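Local coordinates for DUF2666 domain-containing protein (Pyrococcus furiosus, PDB 3V68) that is of unknown function but probably binds double-stranded DNA, at residues A72-K77 and L233-D238. Numbering follows the deposited sequence.
Sequences ALISPK and LGLKVD
At the bend between helices 66-73 and 76-83, L73 and I74 meet L233 and L235 of the loop that follows helix 219-231, an apolar contact joining the two regions of the chain that match the DUF2666 family. The methyl CG2 of I74 carries most of it. I74 CG2 lies 3.8 Å from L235 CG, with both methyls of that leucine close by, and 4.0 Å from L233 CB. I74 CG2 also rests 3.4 Å from the carbonyl oxygen L233 O, a van der Waals touch, as a methyl brings no polar hydrogen; no hydrogen bond links the two segments. Beta-branching suits I74 here: with chi1 at 65°, CG1 sits between the backbone N and the carbonyl carbon, while CG2 stands anti to that carbon and reaches the loop. The side chains of I74 and L235 cross at about a right angle. L235 also sends CD2 to L73 CB, 3.9 Å away, and its side chain also touches L230 of helix 219-231 and K102 and T106 of helix 91-110.

Each backbone turns by a familiar helix-end motif. G234, with phi at 77°, closes helix 219-231 in a Schellman motif, a conformation that glycine adopts readily, and the chain then runs on extended through L235 and K236. In the other segment, S75 is the N-cap of helix 76-83: its OG bonds V78 N and also reaches back 2.7 Å to A72 O, which accepts S75 N as well at 3.1 Å. P76 fits the first turn after this cap, where a missing backbone N-H costs the helix no hydrogen bond.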
loop_
_atom_site.group_PDB
_atom_site.type_symbol
_atom_site.label_atom_id
_atom_site.label_comp_id
_atom_site.label_asym_id
_atom_site.label_seq_id
_atom_site.Cartn_x
_atom_site.Cartn_y
_atom_site.Cartn_z
ATOM N N ALA A 72 2.698 3.353 19.728
ATOM C CA ALA A 72 4.056 3.711 19.330
ATOM C C ALA A 72 4.073 4.382 17.956
ATOM O O ALA A 72 4.748 5.383 17.763
ATOM C CB ALA A 72 4.961 2.495 19.341
ATOM N N LEU A 73 3.305 3.840 17.013
ATOM C CA LEU A 73 3.302 4.361 15.646
ATOM C C LEU A 73 2.786 5.798 15.520
ATOM O O LEU A 73 3.188 6.526 14.603
ATOM C CB LEU A 73 2.524 3.426 14.714
ATOM C CG LEU A 73 3.228 2.124 14.308
ATOM C CD1 LEU A 73 2.222 1.134 13.729
ATOM C CD2 LEU A 73 4.369 2.360 13.319
ATOM N N ILE A 74 1.910 6.204 16.437
ATOM C CA ILE A 74 1.354 7.561 16.430
ATOM C C ILE A 74 2.118 8.520 17.356
ATOM O O ILE A 74 1.780 9.702 17.439
ATOM C CB ILE A 74 -0.165 7.580 16.786
ATOM C CG1 ILE A 74 -0.407 7.102 18.224
ATOM C CG2 ILE A 74 -0.969 6.742 15.793
ATOM C CD1 ILE A 74 -1.807 7.401 18.748
ATOM N N SER A 75 3.140 8.002 18.038
ATOM C CA SER A 75 3.873 8.756 19.059
ATOM C C SER A 75 4.801 9.826 18.475
ATOM O O SER A 75 5.317 9.664 17.367
ATOM C CB SER A 75 4.658 7.806 19.974
ATOM O OG SER A 75 5.802 7.278 19.325
ATOM N N PRO A 76 5.008 10.933 19.218
ATOM C CA PRO A 76 5.988 11.948 18.819
ATOM C C PRO A 76 7.408 11.375 18.692
ATOM O O PRO A 76 8.154 11.774 17.791
ATOM C CB PRO A 76 5.924 12.963 19.968
ATOM C CG PRO A 76 4.565 12.805 20.528
ATOM C CD PRO A 76 4.256 11.341 20.419
ATOM N N LYS A 77 7.763 10.446 19.580
ATOM C CA LYS A 77 9.065 9.778 19.557
ATOM C C LYS A 77 9.331 9.113 18.206
ATOM O O LYS A 77 10.391 9.303 17.609
ATOM C CB LYS A 77 9.161 8.752 20.693
ATOM C CG LYS A 77 10.382 7.839 20.647
ATOM C CD LYS A 77 10.364 6.857 21.814
ATOM C CE LYS A 77 11.288 5.672 21.576
ATOM N NZ LYS A 77 12.726 6.044 21.500
ATOM N N LEU A 233 -6.699 6.617 13.672
ATOM C CA LEU A 233 -5.465 6.949 14.381
ATOM C C LEU A 233 -4.522 7.794 13.523
ATOM O O LEU A 233 -3.431 8.164 13.968
ATOM C CB LEU A 233 -4.746 5.667 14.815
ATOM C CG LEU A 233 -5.221 4.911 16.061
ATOM C CD1 LEU A 233 -6.549 4.206 15.824
ATOM C CD2 LEU A 233 -4.159 3.907 16.477
ATOM N N GLY A 234 -4.938 8.088 12.294
ATOM C CA GLY A 234 -4.110 8.824 11.339
ATOM C C GLY A 234 -3.031 7.953 10.725
ATOM O O GLY A 234 -2.011 8.456 10.242
ATOM N N LEU A 235 -3.251 6.642 10.753
ATOM C CA LEU A 235 -2.287 5.696 10.206
ATOM C C LEU A 235 -2.714 5.187 8.840
ATOM O O LEU A 235 -3.907 5.023 8.571
ATOM C CB LEU A 235 -2.092 4.517 11.164
ATOM C CG LEU A 235 -1.439 4.815 12.520
ATOM C CD1 LEU A 235 -1.504 3.597 13.426
ATOM C CD2 LEU A 235 0.005 5.302 12.378
ATOM N N LYS A 236 -1.728 4.936 7.980
ATOM C CA LYS A 236 -1.970 4.417 6.634
ATOM C C LYS A 236 -1.082 3.219 6.384
ATOM O O LYS A 236 0.034 3.163 6.895
ATOM C CB LYS A 236 -1.658 5.483 5.583
ATOM C CG LYS A 236 -2.575 6.687 5.596
ATOM C CD LYS A 236 -2.070 7.734 4.623
ATOM C CE LYS A 236 -3.080 8.850 4.423
ATOM N NZ LYS A 236 -2.632 9.796 3.362
ATOM N N VAL A 237 -1.568 2.278 5.576
ATOM C CA VAL A 237 -0.763 1.122 5.169
ATOM C C VAL A 237 -0.554 1.079 3.656
ATOM O O VAL A 237 0.150 0.202 3.136
ATOM C CB VAL A 237 -1.347 -0.223 5.669
ATOM C CG1 VAL A 237 -1.205 -0.351 7.185
ATOM C CG2 VAL A 237 -2.806 -0.408 5.221
ATOM N N ASP A 238 -1.174 2.025 2.954
ATOM C CA ASP A 238 -0.971 2.210 1.517
ATOM C C ASP A 238 -0.239 3.537 1.314
ATOM O O ASP A 238 -0.717 4.583 1.758
ATOM C CB ASP A 238 -2.317 2.185 0.763
ATOM C CG ASP A 238 -3.099 0.888 0.985
ATOM O OD1 ASP A 238 -2.491 -0.203 0.885
ATOM O OD2 ASP A 238 -4.327 0.954 1.255
#